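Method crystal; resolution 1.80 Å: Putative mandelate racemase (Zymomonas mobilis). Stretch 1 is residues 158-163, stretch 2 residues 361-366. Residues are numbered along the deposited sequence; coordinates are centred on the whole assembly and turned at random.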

# COMPACT_ATOMS: atom_id res chain seq x y z
N VAL C 158 -0.02 -45.64 12.32
CA VAL C 158 0.27 -45.49 13.75
C VAL C 158 0.93 -46.76 14.33
O VAL C 158 1.88 -46.68 15.12
CB VAL C 158 -1.00 -45.12 14.56
CG1 VAL C 158 -0.78 -45.28 16.06
CG2 VAL C 158 -1.42 -43.68 14.24
N ALA C 159 0.43 -47.92 13.92
CA ALA C 159 0.97 -49.20 14.38
C ALA C 159 2.44 -49.40 13.97
O ALA C 159 3.20 -50.08 14.67
CB ALA C 159 0.11 -50.35 13.87
N GLU C 160 2.82 -48.80 12.84
CA GLU C 160 4.22 -48.74 12.42
C GLU C 160 5.10 -47.68 13.11
O GLU C 160 6.30 -47.62 12.88
CB GLU C 160 4.32 -48.62 10.89
CG GLU C 160 3.75 -49.81 10.13
CD GLU C 160 3.89 -49.70 8.61
OE1 GLU C 160 4.37 -48.67 8.10
OE2 GLU C 160 3.51 -50.67 7.92
N GLY C 161 4.50 -46.86 13.97
CA GLY C 161 5.26 -45.87 14.74
C GLY C 161 5.20 -44.43 14.25
O GLY C 161 5.86 -43.56 14.82
N TYR C 162 4.43 -44.17 13.19
CA TYR C 162 4.23 -42.78 12.73
C TYR C 162 3.35 -42.01 13.72
O TYR C 162 2.36 -42.54 14.23
CB TYR C 162 3.61 -42.73 11.33
CG TYR C 162 4.47 -43.33 10.24
CD1 TYR C 162 5.43 -42.57 9.58
CD2 TYR C 162 4.33 -44.68 9.88
CE1 TYR C 162 6.23 -43.12 8.59
CE2 TYR C 162 5.12 -45.24 8.89
CZ TYR C 162 6.07 -44.46 8.25
OH TYR C 162 6.85 -45.01 7.28
N ASP C 163 3.72 -40.76 14.01
CA ASP C 163 2.89 -39.90 14.85
C ASP C 163 2.30 -38.73 14.05
O ASP C 163 1.91 -37.71 14.63
CB ASP C 163 3.66 -39.41 16.09
CG ASP C 163 4.82 -38.46 15.76
OD1 ASP C 163 5.02 -38.06 14.60
OD2 ASP C 163 5.54 -38.09 16.71
N GLN C 361 13.90 -46.70 4.44
CA GLN C 361 12.57 -46.63 5.04
C GLN C 361 12.68 -46.11 6.47
O GLN C 361 13.70 -46.31 7.12
CB GLN C 361 11.89 -48.01 5.04
CG GLN C 361 11.51 -48.55 3.66
CD GLN C 361 10.38 -47.77 3.02
OE1 GLN C 361 9.44 -47.33 3.70
NE2 GLN C 361 10.45 -47.61 1.71
N PRO C 362 11.62 -45.43 6.96
CA PRO C 362 11.66 -44.97 8.34
C PRO C 362 11.68 -46.15 9.31
O PRO C 362 11.23 -47.24 8.97
CB PRO C 362 10.35 -44.20 8.49
CG PRO C 362 9.98 -43.82 7.10
CD PRO C 362 10.37 -45.02 6.30
N VAL C 363 12.24 -45.91 10.49
CA VAL C 363 12.14 -46.85 11.62
C VAL C 363 11.41 -46.17 12.77
O VAL C 363 11.85 -45.13 13.29
CB VAL C 363 13.56 -47.28 12.10
CG1 VAL C 363 13.48 -48.27 13.27
CG2 VAL C 363 14.37 -47.86 10.93
N LYS C 364 10.28 -46.76 13.18
CA LYS C 364 9.41 -46.17 14.21
C LYS C 364 9.10 -44.69 13.94
O LYS C 364 9.19 -43.85 14.83
CB LYS C 364 10.01 -46.37 15.62
CG LYS C 364 9.96 -47.81 16.13
CD LYS C 364 8.55 -48.20 16.62
CE LYS C 364 7.99 -49.38 15.83
NZ LYS C 364 6.52 -49.58 16.05
N GLY C 365 8.76 -44.39 12.69
CA GLY C 365 8.36 -43.05 12.28
C GLY C 365 9.48 -42.02 12.19
O GLY C 365 9.22 -40.81 12.10
N ARG C 366 10.73 -42.49 12.21
CA ARG C 366 11.91 -41.61 12.15
C ARG C 366 12.79 -41.97 10.95
O ARG C 366 12.98 -43.14 10.64
CB ARG C 366 12.76 -41.75 13.43
CG ARG C 366 12.04 -41.60 14.76
CD ARG C 366 11.31 -40.27 14.90
NE ARG C 366 12.21 -39.13 15.12
CZ ARG C 366 11.79 -37.91 15.43
NH1 ARG C 366 12.68 -36.93 15.61
NH2 ARG C 366 10.49 -37.66 15.57
O HOH W 1 8.04 -46.38 10.82
O HOH W 2 9.25 -49.25 12.35
O HOH W 3 6.50 -40.03 12.91

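What brings the two backbones so close? Each stretch puts a glycine at the contact. Gly-161 ends a helix in a Schellman motif, with positive phi and its N bonded back to Val-158 O at 2.9 Å, while Gly-365 lies in the type I' turn from Val-363 to Arg-366, closed by paired bonds: Val-363 N to Arg-366 O at 2.9 Å and Arg-366 N to Val-363 O at 3.1 Å. The CA atoms of Gly-161 and Lys-364 are 4.2 Å apart, as are those of Tyr-162 and Gly-365. A CB on Gly-161 would fall 2.7 Å from Lys-364 CA, and one on Gly-365 would fall 2.4 Å from Gly-161 O; both would clash. The backbone angles favour glycine as well, most strongly at Gly-161, where a CB would also be jammed against the preceding carbonyl oxygen.

Which polar interactions join the stretches? No direct hydrogen bond crosses between them, so the polar links run through water. Water 1 donates to Glu-160 O at 3.0 Å and accepts from Gly-365 N at 2.8 Å. Water 2 accepts from Lys-364 N at 2.8 Å and gives a weak bond to the same Glu-160 O at 3.4 Å. Water 3 accepts from Asp-163 N at 3.1 Å and donates to Gly-365 O at 2.9 Å. Backbone groups that lack a direct partner across the contact are thereby linked by solvent. The direct polar approaches are a weaker matter: Gly-365 CA makes a CA-H...O contact with Gly-161 O at 3.6 Å, whereas Gly-161 O and Lys-364 O, 3.3 Å apart, are both acceptors and add no bond.

How do side chains add to this backbone packing? The CA-to-CB bond of Tyr-162 points away from the other stretch, but with chi1 in m the end of the side chain comes nearer to stretch 2. Gly-365 CA lies over one face of this ring, 4.0 Å from Tyr-162 CD1. Farther along the ring, Pro-362, whose CB points toward stretch 1, brings CG to 4.1 Å from Tyr-162 CE1 and 3.4 Å from Tyr-162 OH. The large aromatic side chain thus spans from the turn to the compact proline, and Tyr-162 and Gly-365 are both buried.

What does the long lysine contribute? Lys-364 also starts away, then bends through two m torsions so that NZ comes 3.6 Å from Ala-159 O, near the end of the helix. Lys-364 is itself exposed, and the whole contact is small, 286 Å² summed over both sides.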